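PDB 3BE4: adenylate kinase from Cryptosporidium parvum Iowa II, which probably catalyses reversible phosphoryl transfer from ATP to AMP, giving two ADP, and is held here by an inhibitor that spans both nucleotide sites. Local coordinates for residues G12-G17 with D178-Q183; D122-E127 with N201-P206; P148-Q151 with D155-T158; S130-H135 with D166-E171. All coordinates share one frame; numbering follows the deposited sequence. Where two conformers were deposited one is given.

Contact 1: residues G12-G17 with D178-Q183. With AP5 (bis(adenosine)-5'-pentaphosphate), chain C.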
# COMPACT_ATOMS: atom_id res chain seq x y z
N GLY A 12 1.95 0.74 7.30
CA GLY A 12 1.01 1.53 8.10
C GLY A 12 -0.26 0.67 8.13
O GLY A 12 -0.42 -0.24 7.34
N ALA A 13 -1.11 1.03 9.08
CA ALA A 13 -2.39 0.31 9.26
C ALA A 13 -3.14 0.23 7.94
O ALA A 13 -3.03 1.17 7.12
CB ALA A 13 -3.18 0.98 10.33
N PRO A 14 -3.99 -0.79 7.72
CA PRO A 14 -4.91 -0.80 6.63
C PRO A 14 -5.72 0.53 6.68
O PRO A 14 -6.19 0.99 7.71
CB PRO A 14 -5.77 -2.04 6.90
CG PRO A 14 -5.54 -2.29 8.38
CD PRO A 14 -4.16 -1.99 8.61
N GLY A 15 -5.82 1.25 5.56
CA GLY A 15 -6.57 2.45 5.64
C GLY A 15 -5.85 3.76 6.00
O GLY A 15 -6.45 4.86 6.04
N SER A 16 -4.51 3.69 6.14
CA SER A 16 -3.73 4.78 6.64
C SER A 16 -3.36 5.86 5.61
O SER A 16 -2.79 6.87 6.04
CB SER A 16 -2.49 4.26 7.41
OG SER A 16 -1.71 3.40 6.52
N GLY A 17 -3.65 5.54 4.36
CA GLY A 17 -3.47 6.64 3.33
C GLY A 17 -2.22 6.31 2.49
O GLY A 17 -1.80 7.20 1.66
N ASP A 178 -6.72 -6.17 13.29
CA ASP A 178 -6.15 -7.14 14.26
C ASP A 178 -4.89 -7.78 13.70
O ASP A 178 -3.79 -7.87 14.37
CB ASP A 178 -7.19 -8.20 14.51
CG ASP A 178 -6.80 -9.09 15.69
OD1 ASP A 178 -6.40 -8.52 16.70
OD2 ASP A 178 -6.82 -10.35 15.55
N VAL A 179 -4.98 -8.27 12.44
CA VAL A 179 -3.78 -8.96 11.85
C VAL A 179 -2.65 -7.93 11.60
O VAL A 179 -1.44 -8.26 11.70
CB VAL A 179 -4.12 -9.79 10.60
CG1 VAL A 179 -5.28 -10.81 10.94
CG2 VAL A 179 -4.73 -8.90 9.50
N PHE A 180 -3.02 -6.68 11.25
CA PHE A 180 -1.99 -5.64 11.18
C PHE A 180 -1.21 -5.44 12.51
O PHE A 180 0.01 -5.53 12.50
CB PHE A 180 -2.59 -4.28 10.84
CG PHE A 180 -1.60 -3.17 11.03
CD1 PHE A 180 -0.56 -2.94 10.08
CD2 PHE A 180 -1.68 -2.32 12.12
CE1 PHE A 180 0.40 -1.96 10.27
CE2 PHE A 180 -0.76 -1.23 12.23
CZ PHE A 180 0.31 -1.14 11.37
N HIS A 181 -1.92 -5.40 13.67
CA HIS A 181 -1.20 -5.19 14.93
C HIS A 181 -0.38 -6.44 15.30
O HIS A 181 0.74 -6.25 15.82
CB HIS A 181 -2.25 -4.81 15.97
CG HIS A 181 -2.74 -3.39 15.80
ND1 HIS A 181 -1.90 -2.32 15.90
CD2 HIS A 181 -3.98 -2.88 15.58
CE1 HIS A 181 -2.58 -1.19 15.76
NE2 HIS A 181 -3.85 -1.51 15.58
N LYS A 182 -0.92 -7.64 15.03
CA LYS A 182 -0.22 -8.88 15.39
C LYS A 182 1.00 -9.16 14.49
O LYS A 182 2.11 -9.58 14.94
CB LYS A 182 -1.19 -10.05 15.33
CG LYS A 182 -2.13 -10.02 16.53
CD LYS A 182 -3.25 -11.16 16.40
CE LYS A 182 -4.21 -11.32 17.66
NZ LYS A 182 -4.45 -10.11 18.48
N GLN A 183 0.84 -9.03 13.17
CA GLN A 183 1.79 -9.55 12.17
C GLN A 183 2.59 -8.49 11.46
O GLN A 183 3.75 -8.76 11.06
CB GLN A 183 1.07 -10.45 11.14
CG GLN A 183 0.71 -11.76 11.82
CD GLN A 183 0.03 -12.74 10.94
OE1 GLN A 183 0.62 -13.30 10.02
NE2 GLN A 183 -1.23 -12.98 11.23
PA AP5 C . -4.92 -3.44 0.42
O1A AP5 C . -5.65 -3.06 -0.88
O2A AP5 C . -3.55 -3.01 0.62
O3A AP5 C . -5.82 -2.98 1.66
PB AP5 C . -5.41 -2.57 3.15
O1B AP5 C . -4.18 -3.22 3.55
O2B AP5 C . -6.69 -2.71 3.99
O3B AP5 C . -5.09 -0.94 2.89
PG AP5 C . -5.92 0.12 2.10
O1G AP5 C . -7.33 0.04 2.57
O2G AP5 C . -5.60 -0.07 0.67
O3G AP5 C . -5.21 1.38 2.73
PD AP5 C . -4.27 2.58 2.15
O1D AP5 C . -3.97 2.28 0.74
O2D AP5 C . -3.20 2.75 3.15
O3D AP5 C . -5.22 3.85 2.31
PE AP5 C . -5.91 4.71 1.16
O1E AP5 C . -6.72 3.85 0.35
O2E AP5 C . -4.90 5.61 0.46
O5F AP5 C . -4.90 -5.02 0.65
C5F AP5 C . -6.16 -5.64 0.34
C4F AP5 C . -6.06 -7.04 1.07
O4F AP5 C . -5.30 -7.88 0.23
C3F AP5 C . -5.42 -7.12 2.41
O3F AP5 C . -6.31 -6.78 3.44
C2F AP5 C . -5.09 -8.63 2.38
O2F AP5 C . -6.33 -9.44 2.47
C1F AP5 C . -4.52 -8.83 0.99
N9A AP5 C . -3.12 -8.51 0.97
C8A AP5 C . -2.59 -7.37 0.30
N7A AP5 C . -1.27 -7.35 0.43
C5A AP5 C . -0.90 -8.50 1.14
C6A AP5 C . 0.33 -9.00 1.50
N6A AP5 C . 1.53 -8.41 1.40
N1A AP5 C . 0.27 -10.22 2.23
C2A AP5 C . -0.89 -10.81 2.39
N3A AP5 C . -2.12 -10.37 2.05
C4A AP5 C . -2.10 -9.17 1.31
O5J AP5 C . -6.75 5.71 2.03
C5J AP5 C . -7.99 5.21 2.76
C4J AP5 C . -8.95 6.42 2.76
O4J AP5 C . -8.47 7.57 3.48
C3J AP5 C . -9.37 6.82 1.34
O3J AP5 C . -10.74 7.18 1.35
C2J AP5 C . -8.55 8.06 1.24
O2J AP5 C . -9.15 9.00 0.35
C1J AP5 C . -8.53 8.77 2.52
N9B AP5 C . -7.39 9.53 2.92
C8B AP5 C . -6.06 9.31 2.55
N7B AP5 C . -5.30 10.21 3.19
C5B AP5 C . -6.11 11.01 3.96
C6B AP5 C . -5.86 12.00 4.96
N6B AP5 C . -4.61 12.39 5.21
N1B AP5 C . -6.94 12.56 5.58
C2B AP5 C . -8.23 12.07 5.35
N3B AP5 C . -8.52 11.06 4.47
C4B AP5 C . -7.45 10.45 3.83
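The ring of F180 lies against the backbone of G12 and A13; no hydrogen bond crosses the contact, which is ring-to-backbone packing. A13 CA sits 3.6 Å from the centroid of the F180 ring and 6° off its normal, a CH-pi contact squarely over the face. A13 CB reaches F180 CE2 at 3.8 Å, and P14 CD rests on F180 CB at 3.6 Å. CG of F180 stands anti to its backbone N (chi1 169°), which swings the ring off the helix onto the loop.

Polar bonds are made within the loop and to the inhibitor. S16 OG donates to A13 O (2.7 Å), in the carbonyl plane, across a type II turn. G15 N reaches AP5 O3G at 2.9 Å and G17 N reaches O2D of AP5 at 3.1 Å, as expected of a P-loop.

This loop links strand 7-12 of the parallel sheet to helix 18-29, and F180 brings helix 170-184 against its start, where P14 also touches R176 and L177.

Contact 2: residues D122-E127 with N201-P206. With AP5 (bis(adenosine)-5'-pentaphosphate), chain C.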
# COMPACT_ATOMS: atom_id res chain seq x y z
N ASP A 122 -6.49 3.40 15.39
CA ASP A 122 -7.55 2.60 14.77
C ASP A 122 -8.88 3.33 14.65
O ASP A 122 -9.61 3.11 13.67
CB ASP A 122 -7.88 1.32 15.62
CG ASP A 122 -6.74 0.36 15.71
OD1 ASP A 122 -5.71 0.55 15.02
OD2 ASP A 122 -6.90 -0.68 16.43
N SER A 123 -9.19 4.24 15.60
CA SER A 123 -10.50 4.94 15.47
C SER A 123 -10.47 5.85 14.24
O SER A 123 -11.48 5.88 13.54
CB SER A 123 -10.77 5.85 16.70
OG SER A 123 -11.02 4.97 17.80
N GLU A 124 -9.37 6.51 13.99
CA GLU A 124 -9.39 7.37 12.77
C GLU A 124 -9.39 6.47 11.58
O GLU A 124 -9.99 6.83 10.55
CB GLU A 124 -8.17 8.29 12.73
CG GLU A 124 -8.42 9.31 11.61
CD GLU A 124 -7.81 10.64 11.72
OE1 GLU A 124 -7.08 10.97 12.63
OE2 GLU A 124 -8.09 11.35 10.72
N ILE A 125 -8.73 5.32 11.61
CA ILE A 125 -8.79 4.43 10.36
C ILE A 125 -10.24 4.07 10.06
O ILE A 125 -10.58 3.91 8.95
CB ILE A 125 -8.01 3.04 10.67
CG1 ILE A 125 -6.50 3.45 10.78
CG2 ILE A 125 -8.38 1.92 9.77
CD1 ILE A 125 -6.02 3.87 9.28
N ILE A 126 -11.09 3.81 11.04
CA ILE A 126 -12.46 3.45 10.77
C ILE A 126 -13.16 4.60 10.05
O ILE A 126 -13.83 4.24 9.11
CB ILE A 126 -13.21 3.21 12.09
CG1 ILE A 126 -12.57 2.01 12.84
CG2 ILE A 126 -14.68 3.12 11.91
CD1 ILE A 126 -12.47 0.93 12.21
N GLU A 127 -12.78 5.86 10.33
CA GLU A 127 -13.44 7.00 9.71
C GLU A 127 -12.78 7.07 8.31
O GLU A 127 -13.50 7.48 7.30
CB GLU A 127 -12.97 8.22 10.52
CG GLU A 127 -13.41 9.52 9.82
CD GLU A 127 -14.91 9.75 9.69
OE1 GLU A 127 -15.68 8.95 10.34
OE2 GLU A 127 -15.17 10.88 9.13
N ASN A 201 3.25 11.48 10.49
CA ASN A 201 1.95 11.58 11.22
C ASN A 201 0.84 11.47 10.22
O ASN A 201 0.53 12.39 9.48
CB ASN A 201 1.86 12.93 11.94
CG ASN A 201 0.57 13.03 12.70
OD1 ASN A 201 -0.28 12.08 12.72
ND2 ASN A 201 0.44 14.14 13.42
N ALA A 202 0.31 10.30 10.06
CA ALA A 202 -0.71 10.06 9.02
C ALA A 202 -2.09 10.62 9.41
O ALA A 202 -3.02 10.56 8.62
CB ALA A 202 -0.77 8.56 8.62
N LYS A 203 -2.24 11.11 10.66
CA LYS A 203 -3.50 11.70 11.08
C LYS A 203 -3.74 13.06 10.44
O LYS A 203 -4.90 13.55 10.42
CB LYS A 203 -3.54 11.80 12.62
CG LYS A 203 -3.69 10.47 13.28
CD LYS A 203 -3.64 10.68 14.88
CE LYS A 203 -4.85 11.43 15.43
NZ LYS A 203 -6.23 10.71 15.17
N LEU A 204 -2.70 13.73 9.93
CA LEU A 204 -2.89 15.03 9.39
C LEU A 204 -3.59 15.06 8.02
O LEU A 204 -3.72 14.06 7.33
CB LEU A 204 -1.45 15.59 9.11
CG LEU A 204 -0.61 15.79 10.38
CD1 LEU A 204 0.80 16.07 10.17
CD2 LEU A 204 -1.26 16.90 11.20
N PRO A 205 -4.02 16.23 7.56
CA PRO A 205 -4.58 16.28 6.20
C PRO A 205 -3.64 15.77 5.11
O PRO A 205 -2.41 15.84 5.29
CB PRO A 205 -4.91 17.78 6.00
CG PRO A 205 -5.05 18.29 7.47
CD PRO A 205 -4.06 17.53 8.29
N PRO A 206 -4.22 15.32 3.98
CA PRO A 206 -3.36 14.61 3.00
C PRO A 206 -2.19 15.45 2.51
O PRO A 206 -1.11 14.89 2.42
CB PRO A 206 -4.32 14.28 1.89
CG PRO A 206 -5.70 14.76 2.29
CD PRO A 206 -5.65 15.38 3.60
PA AP5 C . -4.92 -3.44 0.42
O1A AP5 C . -5.65 -3.06 -0.88
O2A AP5 C . -3.55 -3.01 0.62
O3A AP5 C . -5.82 -2.98 1.66
PB AP5 C . -5.41 -2.57 3.15
O1B AP5 C . -4.18 -3.22 3.55
O2B AP5 C . -6.69 -2.71 3.99
O3B AP5 C . -5.09 -0.94 2.89
PG AP5 C . -5.92 0.12 2.10
O1G AP5 C . -7.33 0.04 2.57
O2G AP5 C . -5.60 -0.07 0.67
O3G AP5 C . -5.21 1.38 2.73
PD AP5 C . -4.27 2.58 2.15
O1D AP5 C . -3.97 2.28 0.74
O2D AP5 C . -3.20 2.75 3.15
O3D AP5 C . -5.22 3.85 2.31
PE AP5 C . -5.91 4.71 1.16
O1E AP5 C . -6.72 3.85 0.35
O2E AP5 C . -4.90 5.61 0.46
O5F AP5 C . -4.90 -5.02 0.65
C5F AP5 C . -6.16 -5.64 0.34
C4F AP5 C . -6.06 -7.04 1.07
O4F AP5 C . -5.30 -7.88 0.23
C3F AP5 C . -5.42 -7.12 2.41
O3F AP5 C . -6.31 -6.78 3.44
C2F AP5 C . -5.09 -8.63 2.38
O2F AP5 C . -6.33 -9.44 2.47
C1F AP5 C . -4.52 -8.83 0.99
N9A AP5 C . -3.12 -8.51 0.97
C8A AP5 C . -2.59 -7.37 0.30
N7A AP5 C . -1.27 -7.35 0.43
C5A AP5 C . -0.90 -8.50 1.14
C6A AP5 C . 0.33 -9.00 1.50
N6A AP5 C . 1.53 -8.41 1.40
N1A AP5 C . 0.27 -10.22 2.23
C2A AP5 C . -0.89 -10.81 2.39
N3A AP5 C . -2.12 -10.37 2.05
C4A AP5 C . -2.10 -9.17 1.31
O5J AP5 C . -6.75 5.71 2.03
C5J AP5 C . -7.99 5.21 2.76
C4J AP5 C . -8.95 6.42 2.76
O4J AP5 C . -8.47 7.57 3.48
C3J AP5 C . -9.37 6.82 1.34
O3J AP5 C . -10.74 7.18 1.35
C2J AP5 C . -8.55 8.06 1.24
O2J AP5 C . -9.15 9.00 0.35
C1J AP5 C . -8.53 8.77 2.52
N9B AP5 C . -7.39 9.53 2.92
C8B AP5 C . -6.06 9.31 2.55
N7B AP5 C . -5.30 10.21 3.19
C5B AP5 C . -6.11 11.01 3.96
C6B AP5 C . -5.86 12.00 4.96
N6B AP5 C . -4.61 12.39 5.21
N1B AP5 C . -6.94 12.56 5.58
C2B AP5 C . -8.23 12.07 5.35
N3B AP5 C . -8.52 11.06 4.47
C4B AP5 C . -7.45 10.45 3.83
O HOH W 1 -7.63 14.01 11.85
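K203 and E124 form a salt bridge, with K203 NZ 2.7 Å from E124 OE1 and nearly in line with that oxygen's bond to CD. The lysine reaches it by folding back: bends at chi3 and chi4 curl the chain around the carboxylate oxygen. K203 NZ is also paired with D121, so the ammonium has two acidic partners, an arrangement that would be expected to stabilise its charge.

A water donates to E124 OE2 (2.9 Å) and to K203 O (3.1 Å), while R128 forms a salt bridge with the same OE2 and also bonds A202 O. Side chain and backbone of K203 are thus both tied to helix 122-130.

On the loop side, K203 N donates to N201 OD1 at 3.0 Å, an Asx turn within the type I turn N201-L204. The donor stands 46° out of the amide carbonyl plane. Beyond the ion pair, the K203 methylenes only skirt the carboxylate, CG lying 3.5 Å from E124 OE1, and the side chains cross at a slant.

At the end of the turn, AP5 N6B donates to L204 O (2.8 Å, 161° at the hydrogen), and the P206 ring packs on the same amino group and on C6B of AP5. Recognition of the adenine amino group by a backbone carbonyl in the loop before the last helix is characteristic of the ATP site of adenylate kinases.

Contact 3: residues P148-Q151 with D155-T158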
# COMPACT_ATOMS: atom_id res chain seq x y z
N PRO A 148 -12.48 14.33 -1.81
CA PRO A 148 -13.56 13.94 -2.72
C PRO A 148 -13.19 13.99 -4.19
O PRO A 148 -12.22 14.73 -4.49
CB PRO A 148 -14.66 15.01 -2.40
CG PRO A 148 -14.26 15.51 -0.98
CD PRO A 148 -12.78 15.54 -1.08
N PRO A 149 -13.93 13.31 -5.02
CA PRO A 149 -13.76 13.48 -6.48
C PRO A 149 -14.13 14.94 -6.82
O PRO A 149 -14.91 15.62 -6.12
CB PRO A 149 -14.75 12.52 -7.10
CG PRO A 149 -15.73 12.28 -6.04
CD PRO A 149 -15.07 12.38 -4.72
N LYS A 150 -13.57 15.41 -7.93
CA LYS A 150 -13.95 16.76 -8.41
C LYS A 150 -15.40 16.84 -8.89
O LYS A 150 -16.01 17.90 -8.78
CB LYS A 150 -13.04 17.17 -9.62
CG LYS A 150 -11.67 17.46 -9.12
CD LYS A 150 -10.69 17.56 -10.22
CE LYS A 150 -9.34 18.08 -9.66
NZ LYS A 150 -8.40 18.26 -10.80
N GLN A 151 -15.89 15.80 -9.52
CA GLN A 151 -17.28 15.69 -9.96
C GLN A 151 -17.91 14.51 -9.15
O GLN A 151 -17.29 13.45 -8.94
CB GLN A 151 -17.42 15.39 -11.47
CG GLN A 151 -16.67 16.37 -12.42
CD GLN A 151 -17.45 17.64 -12.70
OE1 GLN A 151 -17.90 18.33 -11.78
NE2 GLN A 151 -17.58 17.99 -13.98
N ASP A 155 -14.66 9.17 -11.22
CA ASP A 155 -13.24 9.33 -11.24
C ASP A 155 -12.81 10.63 -11.96
O ASP A 155 -13.32 10.99 -13.08
CB ASP A 155 -12.68 8.10 -11.87
CG ASP A 155 -11.15 8.14 -11.97
OD1 ASP A 155 -10.49 8.13 -10.95
OD2 ASP A 155 -10.58 8.06 -13.14
N ASP A 156 -11.83 11.30 -11.38
CA ASP A 156 -11.34 12.59 -11.93
C ASP A 156 -10.71 12.42 -13.30
O ASP A 156 -10.76 13.37 -14.09
CB ASP A 156 -10.22 13.10 -11.03
CG ASP A 156 -10.71 13.66 -9.71
OD1 ASP A 156 -11.93 13.86 -9.53
OD2 ASP A 156 -9.85 14.06 -8.87
N VAL A 157 -10.07 11.30 -13.55
CA VAL A 157 -9.29 11.12 -14.79
C VAL A 157 -10.20 10.58 -15.90
O VAL A 157 -10.24 11.17 -17.03
CB VAL A 157 -8.03 10.25 -14.61
CG1 VAL A 157 -7.28 10.12 -16.00
CG2 VAL A 157 -7.07 10.79 -13.58
N THR A 158 -10.92 9.50 -15.61
CA THR A 158 -11.78 8.78 -16.65
C THR A 158 -13.27 9.12 -16.68
O THR A 158 -13.95 8.78 -17.66
CB THR A 158 -11.71 7.31 -16.49
OG1 THR A 158 -12.34 6.98 -15.20
CG2 THR A 158 -10.22 6.82 -16.46
O HOH W 2 -10.18 14.96 -6.42
O HOH W 3 -14.43 13.60 -10.58
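D156 OD1 is met by the backbone N of K150 and by a water. The K150 N to D156 OD1 bond is 2.8 Å long and almost straight, 171° at the hydrogen, and uses the syn lone pair of the oxygen. The water lies 2.7 Å from D156 OD1 and accepts from Q151 N (2.8 Å), so consecutive amides of 148-151 are read by one oxygen, directly and through solvent.

D156 OD2 turns to a second water, which donates to it at 2.6 Å and also to P148 O. The carboxylate is therefore held at both oxygens, a pattern consistent with its being ionised. With chi1 at -74°, CG of D156 lies anti to the carbonyl carbon, and the carboxylate is directed into the bend of 148-151.

Packing is light. The extended K150 side chain runs across the D156 carboxylate at about a right angle, its CD 3.8 Å from D156 OD2. K150 NZ stays 4.8 Å from D156 OD2, so the opposite charges are near but not in contact.

Next door, D155 OD2 accepts from T158 N (2.9 Å) and T158 OG1, met on its anti side; this Asx motif anchors the turn, and R140 and Y142 also hold D155. Both segments belong to the loop between strand 141-143 and helix 170-184, within the mobile LID that closes over ATP in this family; the D156 bonds fasten its surface turn.

Contact 4: residues S130-H135 with D166-E171; sequences SGRCTH and DDDNAE. With AP5 (bis(adenosine)-5'-pentaphosphate), chain C.
The residues that meet, R132 and D168, belong to segments of different shape: R132 is extended (phi/psi -78/141°) in strand 132-134, whereas D168 lies in the turn before helix 170-184, and both point their CB atoms at each other.

R132 grips D168 side-on with two nitrogens. R132 NE lies 2.8 Å from D168 OD2 and R132 NH2 lies 2.9 Å from D168 OD1, each oxygen offering its syn lone pair. The guanidinium and carboxylate planes are only 9° apart, so this is a bidentate salt bridge with both groups lying in nearly one plane. A water lies 2.7 Å from D168 OD2.

The other edge of the guanidinium faces the phosphates: R132 NH2 donates to AP5 O1G at 2.8 Å, and NH1 of R132 reaches the same oxygen at 3.1 Å. Bends at chi2 and chi3 of R132 curl the chain so that D168 and the inhibitor share the one group. D168 thus acts as a second-shell residue fixing the rotation of a phosphate-binding arginine; its OD1 also pairs with R176, whose NH2 bonds AP5.

Further along, N169 ND2 donates to D166 O at 2.9 Å, in plane, while N169 OD1 caps A172 N. The R132-D168 bridge ties together the two chain passages at the foot of the LID, where helix 122-130 leads into strand 132-134 and the returning chain enters helix 170-184.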
# COMPACT_ATOMS: atom_id res chain seq x y z
N SER A 130 -14.54 4.35 6.18
CA SER A 130 -15.99 4.50 6.03
C SER A 130 -16.35 5.49 4.91
O SER A 130 -17.39 5.30 4.26
CB SER A 130 -16.63 4.88 7.35
OG SER A 130 -16.34 6.15 7.58
N GLY A 131 -15.50 6.45 4.62
CA GLY A 131 -15.77 7.41 3.53
C GLY A 131 -15.13 7.03 2.20
O GLY A 131 -15.29 7.83 1.27
N ARG A 132 -14.48 5.91 2.09
CA ARG A 132 -13.67 5.63 0.91
C ARG A 132 -14.47 5.22 -0.25
O ARG A 132 -15.50 4.54 -0.16
CB ARG A 132 -12.72 4.46 1.30
CG ARG A 132 -11.66 4.30 0.23
CD ARG A 132 -11.27 3.00 -0.13
NE ARG A 132 -11.17 1.91 0.81
CZ ARG A 132 -10.03 1.49 1.26
NH1 ARG A 132 -8.88 2.11 0.93
NH2 ARG A 132 -10.05 0.38 2.05
N CYS A 133 -14.11 5.68 -1.44
CA CYS A 133 -14.55 4.92 -2.67
C CYS A 133 -13.42 4.91 -3.70
O CYS A 133 -12.43 5.72 -3.58
CB CYS A 133 -15.71 5.63 -3.35
SG CYS A 133 -15.70 7.31 -3.39
N THR A 134 -13.53 3.98 -4.64
CA THR A 134 -12.37 3.66 -5.40
C THR A 134 -12.71 3.59 -6.89
O THR A 134 -13.83 3.22 -7.24
CB THR A 134 -11.90 2.28 -5.03
OG1 THR A 134 -11.60 2.27 -3.58
CG2 THR A 134 -10.64 1.89 -5.90
N HIS A 135 -11.81 4.14 -7.75
CA HIS A 135 -11.93 3.80 -9.19
C HIS A 135 -11.30 2.43 -9.47
O HIS A 135 -10.04 2.24 -9.39
CB HIS A 135 -11.25 4.98 -9.90
CG HIS A 135 -11.27 4.77 -11.38
ND1 HIS A 135 -10.11 4.65 -12.14
CD2 HIS A 135 -12.31 4.52 -12.21
CE1 HIS A 135 -10.45 4.45 -13.41
NE2 HIS A 135 -11.78 4.40 -13.50
N ASP A 166 -15.37 -4.51 -1.36
CA ASP A 166 -16.09 -5.51 -0.57
C ASP A 166 -15.38 -5.81 0.69
O ASP A 166 -16.09 -6.34 1.59
CB ASP A 166 -16.26 -6.79 -1.34
CG ASP A 166 -17.28 -6.69 -2.47
OD1 ASP A 166 -18.32 -7.32 -2.49
OD2 ASP A 166 -17.07 -5.99 -3.51
N ASP A 167 -14.08 -5.49 0.85
CA ASP A 167 -13.48 -5.80 2.14
C ASP A 167 -13.67 -4.68 3.19
O ASP A 167 -13.16 -4.77 4.32
CB ASP A 167 -11.96 -6.10 1.97
CG ASP A 167 -11.13 -4.96 1.39
OD1 ASP A 167 -11.66 -4.21 0.60
OD2 ASP A 167 -9.86 -4.95 1.55
N ASP A 168 -14.36 -3.60 2.76
CA ASP A 168 -14.65 -2.50 3.63
C ASP A 168 -15.92 -2.74 4.50
O ASP A 168 -16.33 -1.84 5.27
CB ASP A 168 -14.68 -1.18 2.84
CG ASP A 168 -13.22 -0.74 2.52
OD1 ASP A 168 -12.18 -1.25 3.05
OD2 ASP A 168 -13.14 0.16 1.60
N ASN A 169 -16.20 -3.98 4.77
CA ASN A 169 -17.35 -4.28 5.64
C ASN A 169 -16.80 -4.35 7.10
O ASN A 169 -15.58 -4.53 7.33
CB ASN A 169 -17.92 -5.63 5.21
CG ASN A 169 -16.89 -6.80 5.39
OD1 ASN A 169 -16.76 -7.45 6.54
ND2 ASN A 169 -16.18 -7.16 4.33
N ALA A 170 -17.70 -4.18 8.09
CA ALA A 170 -17.27 -3.95 9.48
C ALA A 170 -16.44 -5.12 10.01
O ALA A 170 -15.39 -4.87 10.63
CB ALA A 170 -18.52 -3.80 10.41
N GLU A 171 -16.85 -6.37 9.76
CA GLU A 171 -16.07 -7.49 10.35
C GLU A 171 -14.68 -7.59 9.72
O GLU A 171 -13.66 -7.78 10.41
CB GLU A 171 -16.77 -8.81 10.15
CG GLU A 171 -16.11 -9.97 10.87
CD GLU A 171 -15.71 -9.65 12.36
OE1 GLU A 171 -16.58 -9.37 13.27
OE2 GLU A 171 -14.46 -9.64 12.57
PA AP5 C . -4.92 -3.44 0.42
O1A AP5 C . -5.65 -3.06 -0.88
O2A AP5 C . -3.55 -3.01 0.62
O3A AP5 C . -5.82 -2.98 1.66
PB AP5 C . -5.41 -2.57 3.15
O1B AP5 C . -4.18 -3.22 3.55
O2B AP5 C . -6.69 -2.71 3.99
O3B AP5 C . -5.09 -0.94 2.89
PG AP5 C . -5.92 0.12 2.10
O1G AP5 C . -7.33 0.04 2.57
O2G AP5 C . -5.60 -0.07 0.67
O3G AP5 C . -5.21 1.38 2.73
PD AP5 C . -4.27 2.58 2.15
O1D AP5 C . -3.97 2.28 0.74
O2D AP5 C . -3.20 2.75 3.15
O3D AP5 C . -5.22 3.85 2.31
PE AP5 C . -5.91 4.71 1.16
O1E AP5 C . -6.72 3.85 0.35
O2E AP5 C . -4.90 5.61 0.46
O5F AP5 C . -4.90 -5.02 0.65
C5F AP5 C . -6.16 -5.64 0.34
C4F AP5 C . -6.06 -7.04 1.07
O4F AP5 C . -5.30 -7.88 0.23
C3F AP5 C . -5.42 -7.12 2.41
O3F AP5 C . -6.31 -6.78 3.44
C2F AP5 C . -5.09 -8.63 2.38
O2F AP5 C . -6.33 -9.44 2.47
C1F AP5 C . -4.52 -8.83 0.99
N9A AP5 C . -3.12 -8.51 0.97
C8A AP5 C . -2.59 -7.37 0.30
N7A AP5 C . -1.27 -7.35 0.43
C5A AP5 C . -0.90 -8.50 1.14
C6A AP5 C . 0.33 -9.00 1.50
N6A AP5 C . 1.53 -8.41 1.40
N1A AP5 C . 0.27 -10.22 2.23
C2A AP5 C . -0.89 -10.81 2.39
N3A AP5 C . -2.12 -10.37 2.05
C4A AP5 C . -2.10 -9.17 1.31
O5J AP5 C . -6.75 5.71 2.03
C5J AP5 C . -7.99 5.21 2.76
C4J AP5 C . -8.95 6.42 2.76
O4J AP5 C . -8.47 7.57 3.48
C3J AP5 C . -9.37 6.82 1.34
O3J AP5 C . -10.74 7.18 1.35
C2J AP5 C . -8.55 8.06 1.24
O2J AP5 C . -9.15 9.00 0.35
C1J AP5 C . -8.53 8.77 2.52
N9B AP5 C . -7.39 9.53 2.92
C8B AP5 C . -6.06 9.31 2.55
N7B AP5 C . -5.30 10.21 3.19
C5B AP5 C . -6.11 11.01 3.96
C6B AP5 C . -5.86 12.00 4.96
N6B AP5 C . -4.61 12.39 5.21
N1B AP5 C . -6.94 12.56 5.58
C2B AP5 C . -8.23 12.07 5.35
N3B AP5 C . -8.52 11.06 4.47
C4B AP5 C . -7.45 10.45 3.83
O HOH W 4 -15.00 1.27 -0.02

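From the N terminus, strand 7-12 runs into the phosphate loop, whose contact 1 partner, 178-183 on helix 170-184, comes 161 residues later. Helix 122-130 follows strand 114-119 and is tied by contact 2 to the loop after strand 197-201. Because 178-183 falls between the two segments of contact 2, contacts 1 and 2 cross, and they touch through H181 with D122 and I125 with P14 and G15. Contact 4 lies within both of these spans and closes the base of the LID; contact 3 is a four-residue closure farther out, inside contact 4, touching it at H135. Contacts 1, 2 and 4 all meet AP5, joining core and LID around the inhibitor.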